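Local coordinates for protein aminoglycoside 3'-phosphotransferase AphA1-IAB (Acinetobacter baumannii, PDB 4FEU) that transfers phosphate from ATP to the 3'-hydroxyl of kanamycin and related aminoglycosides, which makes the bacterium resistant to these antibiotics, at residues 64-69 with 95-100; 71-76 with 216-221; 79-84 with 126-131; 232-237 with 264-269. All coordinates share one frame; numbering follows the deposited sequence. Where two conformers were deposited one is given.

Interaction 1: 64-69 with 95-100. With 537 (2,6-dihydroanthra/1,9-cd/pyrazol-6-one), chain H.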
# COMPACT_ATOMS: atom_id res chain seq x y z
N ASN A 64 6.12 -15.61 3.54
CA ASN A 64 4.66 -15.58 3.37
C ASN A 64 4.16 -14.23 2.85
O ASN A 64 3.39 -14.21 1.89
CB ASN A 64 3.92 -16.02 4.63
CG ASN A 64 4.26 -17.41 5.11
OD1 ASN A 64 4.25 -18.37 4.35
ND2 ASN A 64 4.58 -17.53 6.38
N ASP A 65 4.69 -13.10 3.39
CA ASP A 65 4.36 -11.74 2.91
C ASP A 65 4.73 -11.53 1.42
O ASP A 65 3.93 -10.97 0.67
CB ASP A 65 5.01 -10.65 3.79
CG ASP A 65 4.87 -10.90 5.29
OD1 ASP A 65 3.74 -11.15 5.74
OD2 ASP A 65 5.90 -10.82 6.00
N VAL A 66 5.92 -12.00 1.00
CA VAL A 66 6.43 -11.94 -0.39
C VAL A 66 5.54 -12.87 -1.25
O VAL A 66 5.18 -12.51 -2.37
CB VAL A 66 7.95 -12.27 -0.47
CG1 VAL A 66 8.45 -12.33 -1.92
CG2 VAL A 66 8.77 -11.27 0.33
N THR A 67 5.14 -14.04 -0.70
CA THR A 67 4.24 -14.96 -1.41
C THR A 67 2.87 -14.29 -1.62
O THR A 67 2.36 -14.31 -2.74
CB THR A 67 4.19 -16.32 -0.70
OG1 THR A 67 5.53 -16.82 -0.63
CG2 THR A 67 3.32 -17.34 -1.45
N ASP A 68 2.33 -13.64 -0.57
CA ASP A 68 1.07 -12.89 -0.61
C ASP A 68 1.07 -11.81 -1.69
O ASP A 68 0.06 -11.66 -2.39
CB ASP A 68 0.77 -12.24 0.75
CG ASP A 68 0.42 -13.15 1.91
OD1 ASP A 68 0.02 -14.31 1.66
OD2 ASP A 68 0.50 -12.68 3.07
N GLU A 69 2.19 -11.05 -1.84
CA GLU A 69 2.30 -10.01 -2.87
C GLU A 69 2.27 -10.59 -4.26
O GLU A 69 1.57 -10.06 -5.13
CB GLU A 69 3.55 -9.13 -2.70
CG GLU A 69 3.40 -7.86 -3.53
CD GLU A 69 4.51 -6.83 -3.63
OE1 GLU A 69 5.66 -7.13 -3.22
OE2 GLU A 69 4.23 -5.73 -4.17
N ALA A 95 11.34 -16.83 -0.03
CA ALA A 95 10.53 -16.40 -1.16
C ALA A 95 11.31 -15.31 -1.85
O ALA A 95 11.83 -14.40 -1.20
CB ALA A 95 9.16 -15.91 -0.71
N TRP A 96 11.45 -15.45 -3.16
CA TRP A 96 12.19 -14.51 -3.99
C TRP A 96 11.25 -14.03 -5.05
O TRP A 96 10.71 -14.86 -5.79
CB TRP A 96 13.38 -15.21 -4.64
CG TRP A 96 14.37 -15.72 -3.66
CD1 TRP A 96 14.36 -16.92 -3.01
CD2 TRP A 96 15.54 -15.03 -3.21
NE1 TRP A 96 15.46 -17.03 -2.20
CE2 TRP A 96 16.22 -15.90 -2.32
CE3 TRP A 96 16.12 -13.79 -3.51
CZ2 TRP A 96 17.44 -15.55 -1.73
CZ3 TRP A 96 17.32 -13.45 -2.93
CH2 TRP A 96 17.97 -14.32 -2.04
N LEU A 97 11.04 -12.70 -5.13
CA LEU A 97 10.14 -12.06 -6.11
C LEU A 97 10.83 -11.05 -7.00
O LEU A 97 11.13 -9.93 -6.58
CB LEU A 97 8.93 -11.43 -5.39
CG LEU A 97 7.90 -10.71 -6.25
CD1 LEU A 97 7.30 -11.64 -7.33
CD2 LEU A 97 6.84 -10.07 -5.38
N LEU A 98 11.03 -11.44 -8.25
CA LEU A 98 11.66 -10.63 -9.29
C LEU A 98 10.61 -10.00 -10.19
O LEU A 98 9.81 -10.73 -10.81
CB LEU A 98 12.66 -11.46 -10.12
CG LEU A 98 13.48 -10.66 -11.13
CD1 LEU A 98 14.37 -9.63 -10.43
CD2 LEU A 98 14.26 -11.60 -12.08
N THR A 99 10.58 -8.65 -10.24
CA THR A 99 9.58 -7.92 -11.01
C THR A 99 10.21 -6.80 -11.80
O THR A 99 11.32 -6.40 -11.49
CB THR A 99 8.49 -7.31 -10.07
OG1 THR A 99 9.08 -6.31 -9.23
CG2 THR A 99 7.74 -8.37 -9.22
N THR A 100 9.50 -6.26 -12.79
CA THR A 100 9.98 -5.09 -13.52
C THR A 100 9.63 -3.84 -12.67
O THR A 100 8.71 -3.89 -11.86
CB THR A 100 9.27 -4.96 -14.85
OG1 THR A 100 7.88 -4.74 -14.61
CG2 THR A 100 9.53 -6.14 -15.78
C1 537 H . 8.39 -3.42 -7.90
C2 537 H . 8.39 -2.12 -8.42
C3 537 H . 8.79 -1.06 -7.61
C4 537 H . 9.24 -1.32 -6.29
C5 537 H . 9.17 -2.61 -5.76
C6 537 H . 8.76 -3.66 -6.58
C11 537 H . 9.28 1.23 -7.27
C12 537 H . 9.28 2.43 -7.95
C13 537 H . 9.67 3.58 -7.25
C14 537 H . 10.07 3.43 -5.91
C15 537 H . 10.08 2.17 -5.26
C16 537 H . 9.73 1.03 -5.98
C20 537 H . 9.73 -0.28 -5.48
C21 537 H . 8.83 0.25 -8.11
O22 537 H . 10.07 -0.53 -4.32
N23 537 H . 8.57 0.89 -9.26
N24 537 H . 8.84 2.12 -9.17

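Interaction 2: 71-76 with 216-221. With 537 (2,6-dihydroanthra/1,9-cd/pyrazol-6-one), chain H.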
# COMPACT_ATOMS: atom_id res chain seq x y z
N VAL A 71 0.92 -13.38 -5.45
CA VAL A 71 -0.41 -13.82 -5.93
C VAL A 71 -1.29 -12.65 -6.31
O VAL A 71 -2.02 -12.70 -7.31
CB VAL A 71 -1.15 -14.86 -5.05
CG1 VAL A 71 -0.50 -16.21 -5.16
CG2 VAL A 71 -1.25 -14.43 -3.59
N ARG A 72 -1.18 -11.58 -5.55
CA ARG A 72 -1.96 -10.36 -5.72
C ARG A 72 -1.54 -9.59 -6.95
O ARG A 72 -2.42 -9.10 -7.67
CB ARG A 72 -1.95 -9.55 -4.43
CG ARG A 72 -2.83 -10.24 -3.38
CD ARG A 72 -2.57 -9.85 -1.96
NE ARG A 72 -3.54 -10.44 -1.01
CZ ARG A 72 -3.48 -11.68 -0.51
NH1 ARG A 72 -2.54 -12.52 -0.92
NH2 ARG A 72 -4.38 -12.09 0.36
N LEU A 73 -0.21 -9.55 -7.25
CA LEU A 73 0.34 -8.94 -8.46
C LEU A 73 -0.20 -9.77 -9.62
O LEU A 73 -0.78 -9.21 -10.56
CB LEU A 73 1.89 -9.04 -8.49
CG LEU A 73 2.73 -7.95 -7.81
CD1 LEU A 73 4.17 -8.35 -7.82
CD2 LEU A 73 2.61 -6.61 -8.52
N ASN A 74 -0.04 -11.11 -9.55
CA ASN A 74 -0.50 -12.04 -10.58
C ASN A 74 -2.00 -11.87 -10.89
O ASN A 74 -2.37 -11.77 -12.05
CB ASN A 74 -0.18 -13.47 -10.16
CG ASN A 74 -0.45 -14.45 -11.25
OD1 ASN A 74 0.05 -14.30 -12.36
ND2 ASN A 74 -1.34 -15.41 -10.98
N TRP A 75 -2.83 -11.78 -9.85
CA TRP A 75 -4.27 -11.58 -10.04
C TRP A 75 -4.62 -10.14 -10.52
O TRP A 75 -5.39 -9.98 -11.47
CB TRP A 75 -5.04 -11.92 -8.75
CG TRP A 75 -6.48 -11.56 -8.86
CD1 TRP A 75 -7.43 -12.19 -9.62
CD2 TRP A 75 -7.10 -10.36 -8.36
NE1 TRP A 75 -8.61 -11.50 -9.56
CE2 TRP A 75 -8.44 -10.36 -8.81
CE3 TRP A 75 -6.65 -9.28 -7.57
CZ2 TRP A 75 -9.33 -9.31 -8.52
CZ3 TRP A 75 -7.55 -8.28 -7.23
CH2 TRP A 75 -8.86 -8.28 -7.73
N LEU A 76 -4.14 -9.12 -9.81
CA LEU A 76 -4.49 -7.73 -10.10
C LEU A 76 -4.01 -7.16 -11.46
O LEU A 76 -4.63 -6.25 -12.00
CB LEU A 76 -4.18 -6.82 -8.87
CG LEU A 76 -4.62 -5.36 -8.89
CD1 LEU A 76 -6.14 -5.22 -9.12
CD2 LEU A 76 -4.17 -4.66 -7.63
N ILE A 216 2.37 -0.04 -6.61
CA ILE A 216 3.25 -1.06 -6.08
C ILE A 216 2.78 -1.42 -4.67
O ILE A 216 1.86 -0.77 -4.16
CB ILE A 216 4.74 -0.55 -6.13
CG1 ILE A 216 4.95 0.73 -5.27
CG2 ILE A 216 5.20 -0.33 -7.59
CD1 ILE A 216 6.42 1.07 -4.88
N ASP A 217 3.42 -2.42 -4.04
CA ASP A 217 3.19 -2.88 -2.66
C ASP A 217 1.77 -3.39 -2.47
O ASP A 217 1.02 -2.93 -1.60
CB ASP A 217 3.58 -1.76 -1.66
CG ASP A 217 3.90 -2.19 -0.24
OD1 ASP A 217 3.82 -3.42 0.04
OD2 ASP A 217 4.22 -1.31 0.59
N VAL A 218 1.45 -4.42 -3.26
CA VAL A 218 0.11 -5.01 -3.33
C VAL A 218 -0.16 -6.21 -2.40
O VAL A 218 -1.21 -6.85 -2.55
CB VAL A 218 -0.33 -5.26 -4.81
CG1 VAL A 218 -0.22 -3.99 -5.64
CG2 VAL A 218 0.46 -6.40 -5.44
N GLY A 219 0.74 -6.45 -1.44
CA GLY A 219 0.63 -7.56 -0.49
C GLY A 219 -0.65 -7.66 0.32
O GLY A 219 -1.00 -8.76 0.75
N ARG A 220 -1.37 -6.52 0.51
CA ARG A 220 -2.62 -6.45 1.30
C ARG A 220 -3.88 -6.37 0.46
O ARG A 220 -4.97 -6.19 1.03
CB ARG A 220 -2.59 -5.25 2.29
CG ARG A 220 -1.48 -5.27 3.34
CD ARG A 220 -1.64 -4.18 4.38
NE ARG A 220 -0.39 -3.96 5.12
CZ ARG A 220 0.09 -2.77 5.47
NH1 ARG A 220 1.25 -2.68 6.12
NH2 ARG A 220 -0.58 -1.66 5.18
N VAL A 221 -3.75 -6.46 -0.89
CA VAL A 221 -4.88 -6.38 -1.82
C VAL A 221 -5.90 -7.44 -1.45
O VAL A 221 -5.51 -8.54 -1.05
CB VAL A 221 -4.45 -6.41 -3.32
CG1 VAL A 221 -5.61 -6.82 -4.25
CG2 VAL A 221 -3.87 -5.07 -3.76
C1 537 H . 8.39 -3.42 -7.90
C2 537 H . 8.39 -2.12 -8.42
C3 537 H . 8.79 -1.06 -7.61
C4 537 H . 9.24 -1.32 -6.29
C5 537 H . 9.17 -2.61 -5.76
C6 537 H . 8.76 -3.66 -6.58
C11 537 H . 9.28 1.23 -7.27
C12 537 H . 9.28 2.43 -7.95
C13 537 H . 9.67 3.58 -7.25
C14 537 H . 10.07 3.43 -5.91
C15 537 H . 10.08 2.17 -5.26
C16 537 H . 9.73 1.03 -5.98
C20 537 H . 9.73 -0.28 -5.48
C21 537 H . 8.83 0.25 -8.11
O22 537 H . 10.07 -0.53 -4.32
N23 537 H . 8.57 0.89 -9.26
N24 537 H . 8.84 2.12 -9.17

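Interaction 3: 79-84 with 126-131. With 537 (2,6-dihydroanthra/1,9-cd/pyrazol-6-one), chain H.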
# COMPACT_ATOMS: atom_id res chain seq x y z
N PHE A 79 -6.32 -6.38 -14.26
CA PHE A 79 -7.19 -5.24 -14.06
C PHE A 79 -6.55 -3.83 -14.01
O PHE A 79 -7.14 -2.87 -14.51
CB PHE A 79 -8.08 -5.50 -12.83
CG PHE A 79 -8.95 -6.74 -12.92
CD1 PHE A 79 -10.16 -6.71 -13.61
CD2 PHE A 79 -8.59 -7.91 -12.27
CE1 PHE A 79 -10.99 -7.84 -13.65
CE2 PHE A 79 -9.41 -9.04 -12.32
CZ PHE A 79 -10.60 -9.00 -13.02
N MSE A 80 -5.36 -3.70 -13.37
CA MSE A 80 -4.67 -2.41 -13.09
C MSE A 80 -3.23 -2.39 -13.58
O MSE A 80 -2.68 -3.48 -13.82
CB MSE A 80 -4.66 -2.13 -11.55
CG MSE A 80 -6.04 -1.89 -10.94
SE MSE A 80 -7.06 -0.49 -11.78
CE MSE A 80 -6.43 1.00 -10.70
N PRO A 81 -2.58 -1.20 -13.70
CA PRO A 81 -1.17 -1.19 -14.13
C PRO A 81 -0.24 -1.49 -12.95
O PRO A 81 -0.18 -0.73 -11.98
CB PRO A 81 -0.98 0.22 -14.70
CG PRO A 81 -1.98 1.07 -13.96
CD PRO A 81 -3.09 0.18 -13.47
N LEU A 82 0.44 -2.64 -13.01
CA LEU A 82 1.33 -3.06 -11.92
C LEU A 82 2.69 -3.57 -12.43
O LEU A 82 2.82 -3.89 -13.63
CB LEU A 82 0.66 -4.23 -11.14
CG LEU A 82 -0.78 -4.13 -10.63
CD1 LEU A 82 -1.12 -5.38 -9.88
CD2 LEU A 82 -0.96 -2.98 -9.68
N PRO A 83 3.69 -3.77 -11.54
CA PRO A 83 4.95 -4.40 -11.99
C PRO A 83 4.67 -5.84 -12.44
O PRO A 83 3.82 -6.51 -11.82
CB PRO A 83 5.83 -4.37 -10.73
CG PRO A 83 5.24 -3.27 -9.85
CD PRO A 83 3.75 -3.44 -10.09
N THR A 84 5.35 -6.30 -13.51
CA THR A 84 5.24 -7.63 -14.12
C THR A 84 6.09 -8.66 -13.34
O THR A 84 7.24 -8.35 -13.02
CB THR A 84 5.72 -7.53 -15.60
OG1 THR A 84 4.87 -6.65 -16.33
CG2 THR A 84 5.80 -8.89 -16.32
N ALA A 126 -7.46 10.12 -7.08
CA ALA A 126 -8.86 9.81 -6.79
C ALA A 126 -9.50 9.03 -7.94
O ALA A 126 -10.21 8.04 -7.70
CB ALA A 126 -9.65 11.08 -6.50
N VAL A 127 -9.21 9.45 -9.19
CA VAL A 127 -9.65 8.80 -10.40
C VAL A 127 -9.11 7.36 -10.40
O VAL A 127 -9.90 6.44 -10.59
CB VAL A 127 -9.28 9.61 -11.69
CG1 VAL A 127 -9.51 8.79 -12.98
CG2 VAL A 127 -10.06 10.93 -11.75
N PHE A 128 -7.80 7.17 -10.12
CA PHE A 128 -7.13 5.86 -10.05
C PHE A 128 -7.72 5.00 -8.96
O PHE A 128 -7.93 3.81 -9.18
CB PHE A 128 -5.62 6.01 -9.84
CG PHE A 128 -4.80 4.73 -9.99
CD1 PHE A 128 -4.27 4.35 -11.23
CD2 PHE A 128 -4.50 3.94 -8.88
CE1 PHE A 128 -3.48 3.19 -11.35
CE2 PHE A 128 -3.73 2.77 -9.01
CZ PHE A 128 -3.22 2.41 -10.24
N LEU A 129 -7.99 5.58 -7.80
CA LEU A 129 -8.56 4.82 -6.70
C LEU A 129 -9.98 4.37 -7.04
O LEU A 129 -10.34 3.26 -6.70
CB LEU A 129 -8.51 5.63 -5.39
CG LEU A 129 -8.87 4.94 -4.10
CD1 LEU A 129 -8.00 3.69 -3.87
CD2 LEU A 129 -8.78 5.90 -2.95
N ARG A 130 -10.75 5.19 -7.77
CA ARG A 130 -12.10 4.83 -8.24
C ARG A 130 -12.07 3.65 -9.18
O ARG A 130 -12.95 2.80 -9.08
CB ARG A 130 -12.83 6.02 -8.90
CG ARG A 130 -13.70 6.86 -7.95
CD ARG A 130 -14.94 6.09 -7.47
NE ARG A 130 -15.87 6.91 -6.69
CZ ARG A 130 -16.89 6.44 -5.97
NH1 ARG A 130 -17.14 5.13 -5.92
NH2 ARG A 130 -17.67 7.27 -5.29
N ARG A 131 -11.05 3.57 -10.07
CA ARG A 131 -10.81 2.49 -11.05
C ARG A 131 -10.61 1.16 -10.31
O ARG A 131 -11.25 0.17 -10.63
CB ARG A 131 -9.53 2.80 -11.85
CG ARG A 131 -9.71 3.07 -13.31
CD ARG A 131 -8.56 2.44 -14.07
NE ARG A 131 -7.41 3.34 -14.19
CZ ARG A 131 -6.24 3.01 -14.74
NH1 ARG A 131 -6.05 1.78 -15.24
NH2 ARG A 131 -5.25 3.90 -14.81
C1 537 H . 8.39 -3.42 -7.90
C2 537 H . 8.39 -2.12 -8.42
C3 537 H . 8.79 -1.06 -7.61
C4 537 H . 9.24 -1.32 -6.29
C5 537 H . 9.17 -2.61 -5.76
C6 537 H . 8.76 -3.66 -6.58
C11 537 H . 9.28 1.23 -7.27
C12 537 H . 9.28 2.43 -7.95
C13 537 H . 9.67 3.58 -7.25
C14 537 H . 10.07 3.43 -5.91
C15 537 H . 10.08 2.17 -5.26
C16 537 H . 9.73 1.03 -5.98
C20 537 H . 9.73 -0.28 -5.48
C21 537 H . 8.83 0.25 -8.11
O22 537 H . 10.07 -0.53 -4.32
N23 537 H . 8.57 0.89 -9.26
N24 537 H . 8.84 2.12 -9.17

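Interaction 4: 232-237 with 264-269. With KAN (kanamycin a), chain G.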
# COMPACT_ATOMS: atom_id res chain seq x y z
N ILE A 232 -5.75 5.92 4.49
CA ILE A 232 -4.30 6.00 4.35
C ILE A 232 -3.86 7.17 3.48
O ILE A 232 -2.98 7.91 3.90
CB ILE A 232 -3.62 4.63 4.01
CG1 ILE A 232 -3.82 3.62 5.19
CG2 ILE A 232 -2.12 4.79 3.67
CD1 ILE A 232 -3.21 2.24 4.97
N LEU A 233 -4.50 7.37 2.32
CA LEU A 233 -4.16 8.47 1.42
C LEU A 233 -4.49 9.82 2.07
O LEU A 233 -3.62 10.69 2.12
CB LEU A 233 -4.81 8.31 0.04
CG LEU A 233 -4.38 9.29 -1.06
CD1 LEU A 233 -2.89 9.25 -1.29
CD2 LEU A 233 -5.12 9.03 -2.34
N TRP A 234 -5.70 9.95 2.64
CA TRP A 234 -6.17 11.16 3.31
C TRP A 234 -5.16 11.62 4.37
O TRP A 234 -4.83 12.80 4.42
CB TRP A 234 -7.57 10.93 3.92
CG TRP A 234 -8.14 12.10 4.64
CD1 TRP A 234 -8.89 13.11 4.11
CD2 TRP A 234 -8.01 12.39 6.04
NE1 TRP A 234 -9.27 13.99 5.10
CE2 TRP A 234 -8.74 13.57 6.30
CE3 TRP A 234 -7.36 11.75 7.11
CZ2 TRP A 234 -8.78 14.17 7.56
CZ3 TRP A 234 -7.45 12.31 8.38
CH2 TRP A 234 -8.14 13.51 8.60
N ASN A 235 -4.63 10.67 5.17
CA ASN A 235 -3.65 10.92 6.21
C ASN A 235 -2.33 11.40 5.60
O ASN A 235 -1.79 12.39 6.06
CB ASN A 235 -3.44 9.67 7.03
CG ASN A 235 -2.71 9.92 8.31
OD1 ASN A 235 -3.06 10.81 9.10
ND2 ASN A 235 -1.70 9.13 8.57
N CYS A 236 -1.85 10.72 4.54
CA CYS A 236 -0.63 11.12 3.82
C CYS A 236 -0.78 12.58 3.36
O CYS A 236 0.10 13.38 3.61
CB CYS A 236 -0.38 10.20 2.63
SG CYS A 236 0.17 8.53 3.08
N LEU A 237 -1.92 12.93 2.76
CA LEU A 237 -2.20 14.31 2.31
C LEU A 237 -2.25 15.36 3.43
O LEU A 237 -2.09 16.56 3.17
CB LEU A 237 -3.47 14.34 1.42
CG LEU A 237 -3.36 13.56 0.10
CD1 LEU A 237 -4.73 13.41 -0.54
CD2 LEU A 237 -2.33 14.20 -0.86
N PHE A 264 -11.13 4.93 12.36
CA PHE A 264 -10.96 3.50 12.58
C PHE A 264 -9.81 2.96 11.71
O PHE A 264 -8.94 2.29 12.24
CB PHE A 264 -12.26 2.72 12.29
CG PHE A 264 -12.03 1.23 12.35
CD1 PHE A 264 -12.13 0.54 13.56
CD2 PHE A 264 -11.59 0.53 11.23
CE1 PHE A 264 -11.84 -0.82 13.63
CE2 PHE A 264 -11.30 -0.84 11.31
CZ PHE A 264 -11.45 -1.51 12.50
N HIS A 265 -9.82 3.25 10.40
CA HIS A 265 -8.81 2.75 9.47
C HIS A 265 -7.41 3.30 9.69
O HIS A 265 -6.43 2.59 9.47
CB HIS A 265 -9.28 2.82 8.00
CG HIS A 265 -10.37 1.83 7.68
ND1 HIS A 265 -11.71 2.18 7.79
CD2 HIS A 265 -10.28 0.54 7.29
CE1 HIS A 265 -12.40 1.10 7.41
NE2 HIS A 265 -11.58 0.09 7.11
N LEU A 266 -7.32 4.53 10.20
CA LEU A 266 -6.08 5.21 10.56
C LEU A 266 -5.51 4.55 11.83
O LEU A 266 -4.30 4.32 11.93
CB LEU A 266 -6.42 6.67 10.84
CG LEU A 266 -5.94 7.73 9.87
CD1 LEU A 266 -5.46 7.15 8.56
CD2 LEU A 266 -6.95 8.83 9.75
N MSE A 267 -6.38 4.21 12.77
CA MSE A 267 -5.97 3.53 14.01
C MSE A 267 -5.55 2.08 13.73
O MSE A 267 -4.56 1.61 14.28
CB MSE A 267 -7.06 3.61 15.08
CG MSE A 267 -7.25 5.02 15.61
SE MSE A 267 -8.75 5.19 16.83
CE MSE A 267 -7.77 4.76 18.46
N LEU A 268 -6.28 1.37 12.83
CA LEU A 268 -5.93 -0.00 12.45
C LEU A 268 -4.53 -0.05 11.78
O LEU A 268 -3.76 -0.97 12.07
CB LEU A 268 -7.00 -0.64 11.55
CG LEU A 268 -6.73 -2.07 11.06
CD1 LEU A 268 -6.68 -3.06 12.23
CD2 LEU A 268 -7.77 -2.48 10.05
N ASP A 269 -4.19 0.97 10.94
CA ASP A 269 -2.89 1.06 10.26
C ASP A 269 -1.70 1.26 11.21
O ASP A 269 -0.57 1.02 10.80
CB ASP A 269 -2.89 2.10 9.12
CG ASP A 269 -1.80 1.87 8.08
OD1 ASP A 269 -1.69 0.73 7.58
OD2 ASP A 269 -1.10 2.84 7.74
C1 KAN G . 4.37 3.01 7.02
C2 KAN G . 4.44 2.68 5.50
C3 KAN G . 4.08 1.21 5.22
C4 KAN G . 4.84 0.25 6.12
C5 KAN G . 4.75 0.68 7.58
C6 KAN G . 5.65 -0.23 8.44
C7 KAN G . 1.18 5.37 10.55
C8 KAN G . 2.40 6.04 9.94
C9 KAN G . 2.71 5.29 8.62
C10 KAN G . 2.90 3.77 8.81
C11 KAN G . 1.68 3.23 9.58
C12 KAN G . 1.52 3.95 10.91
C13 KAN G . 3.09 8.33 9.62
C14 KAN G . 2.59 9.68 10.13
C15 KAN G . 1.59 10.29 9.13
C16 KAN G . 2.22 10.35 7.73
C17 KAN G . 2.66 8.96 7.28
C18 KAN G . 3.27 9.06 5.87
N1 KAN G . 5.33 -0.01 9.86
N2 KAN G . 1.79 1.79 9.84
N3 KAN G . 0.68 6.10 11.72
N4 KAN G . 1.23 11.65 9.57
O5 KAN G . 5.13 2.06 7.79
O6 KAN G . 3.55 3.55 4.78
O7 KAN G . 4.34 0.84 3.87
O8 KAN G . 4.26 -1.05 5.95
O9 KAN G . 3.03 3.07 7.56
O10 KAN G . 3.88 5.84 8.00
O11 KAN G . 1.99 7.40 9.68
O12 KAN G . 3.60 8.43 8.26
O13 KAN G . 1.98 9.52 11.41
O14 KAN G . 1.30 10.90 6.78
O15 KAN G . 3.35 7.77 5.25

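Interaction 1: 64-69 with 95-100
In the N-terminal lobe of this kinase-like fold, helix 62-76, the counterpart of helix C of the protein kinases, lies against the five-stranded antiparallel sheet, and Val66, Thr67 and Glu69 meet Ala95 and Leu97 of strand 94-100. The two short axes approach to 7.7 Å, with their directions 37° apart. Alternation along the strand decides which residues take part: Ala95 and Leu97 face the helix, while Trp96 points away from it and stacks on His57.

On the helix side Val66 does most of the packing. Its CG1, anti to the backbone N (chi1 175°), is carried over the strand, where it lies 3.6 Å from Leu97 CB and 3.8 Å from Ala95 CB; the side chains of Val66 and Leu97 run alongside each other, pointing opposite ways. Ala95 CB also touches Thr67 OG1 at 3.7 Å, but that hydroxyl has its main polar partner in Ala63 O, one turn back along the helix.

Glu69 is extended beyond CG and runs across the Leu97 side chain. OE2 accepts a hydrogen bond from Val218 N, and OE1 forms a long, weak ion pair with Lys56, a pairing that recalls the lysine–glutamate pair of protein kinases. Farther along the strand, Thr99 OG1 lies 3.3 Å from C1 of the bound anthrapyrazolone, which is also hydrogen-bonded to Ile102 O, so the same strand lines the inhibitor pocket. On the Glu69 carboxylate, the atom that meets the strand is OE1, 3.8 Å from Leu97 CD2.

Interaction 2: 71-76 with 216-221
The Arg72 guanidinium has Gly219 O over one face and Val221 O at its edge, while the Trp75 ring takes Val221 CG1 at its edge, 3.8 Å from CZ3. The edge contact of Arg72 is a hydrogen bond: NE donates to Val221 O at 2.7 Å with an N-H...O angle of 150°. The acceptor lies only 13° out of the guanidinium plane, and the donor lies in the carbonyl plane. An extended chain from CG to NE carries the group along the turn, with CD 3.3 Å from Gly219 O. Phe142 adds a cation-pi contact, and Asp68 O takes NH1.

The loop side is a type I turn closed by Val221 N to Val218 O. It presents two valines: Val218 CG2 meets Leu73 CG at 3.6 Å, and Val221 CG2 meets Leu76 CD2 at 3.9 Å, each valine lying crosswise to its leucine. Just before the turn, Ile216 CD1 packs on C16 of the anthrapyrazolone at 3.5 Å.

The loop follows strand 211-215, at the place of the kinase DFG segment, and leads on to helix 227-237; the last turns of helix 62-76 thus rest on it, while Leu73 also reaches strands 85-90 and 94-100.

Interaction 3: 79-84 with 126-131
Met80, deposited as selenomethionine, reaches from loop 79-84 to Phe128 and Arg131 of helix 118-134. From CB the chain leaves with CG anti to the carbonyl carbon, then bends at both chi2 (-55°) and chi3 (-89°), which folds its end over toward the helix. SE lies alongside the aliphatic part of Arg131, 4.0 Å from CD. The methyl makes the closest approach. CE sits over the centre of the Phe128 ring, 3.6 Å from the centroid and 13° off the ring normal, a clear CH-pi geometry. It is also 3.5 Å from Phe128 O and 3.8 Å from Arg131 CB, and it lies over one face of the Arg131 guanidinium, displaced toward the rim.

SE itself stands farther from the ring, in an oblique position, so this Met-aromatic contact is made mainly through the methyl. Pro81 approaches the same ring differently: its CG comes in at the edge, near the ring plane, 3.7 Å from Phe128 CE1. Pro81 CD lies 3.8 Å from Arg131 NH1.

In kinase-like folds the loop after helix C typically docks on a long helix of the C-terminal lobe, and this contact matches that link between lobes. Phe128 also touches Leu212 and Cys215 of strand 211-215, while Pro83 CG packs 3.6 Å from C2 of the bound anthrapyrazolone.

No hydrogen bond joins the two segments, so their direct attachment rests on apolar packing and on the weak CH-pi attraction between CE of Met80 and the face of the Phe128 ring.

Interaction 4: 232-237 with 264-269
Asp269, whose side chain packs on Ile232, uses its backbone O to accept a hydrogen bond from the kanamycin amine N2 at 2.7 Å. Its carboxylate turns to the neighbouring helix: CG is anti to the backbone N (chi1 -158°), which brings OD1 within 3.4 Å of Ile232 CD1. The two side chains meet nearly perpendicular to one another, a methyl against a carboxylate. OD1 also has a long, weak ion pair with Arg220, and OD2 stands 3.4 Å from the aminoglycoside carbon C11. One residue therefore meets the drug through both its backbone and its side chain.

Away from the drug, Leu266 fills the angle between the helices, whose short axes pass 10.1 Å apart at 83°. Its two methyls divide the work. CD1 lies 3.6 Å from Asn235 CB, and CD2 comes obliquely to the Trp234 ring, 3.8 Å from CZ3. Trp234 in turn meets Phe249 of helix 242-252, so the contact continues into a third helix.

Asn235 combines packing with polar duty. It borders the drug directly, its backbone O coming 3.5 Å from the hydroxyl O14, and its ND2 also holds Asp168 by donating to OD1, an atom that is itself hydrogen-bonded to kanamycin.

Glu239, Glu270, Asp199 and the backbone oxygens of Asp166 and Phe272 also hold kanamycin, and Asp199 is the proposed proton acceptor. An acid-rich pocket for a polycationic substrate, bordered here by these two helices, is characteristic of the C-terminal lobe of aminoglycoside phosphotransferases.

How the interactions relate
Interactions 1 and 2 share helix 62-76, with centres about 9 Å apart; Glu69 OE2 to Val218 N, a probable hydrogen bond, joins them. Along the chain their segments alternate, while interaction 3 is nested inside the loop that interaction 2 closes, their centres about 11 Å apart. A probable hydrogen bond from Thr100 N to Thr84 O joins interactions 1 and 3. All three touch the anthrapyrazolone, each lending residues to the lining of one pocket, consistent with the nucleotide cleft of a kinase-like fold. Interaction 4 comes last, about 25 Å from interaction 1 between centres, in the helical lobe that holds kanamycin. It meets interaction 2 at a long, weak Arg220–Asp269 ion pair.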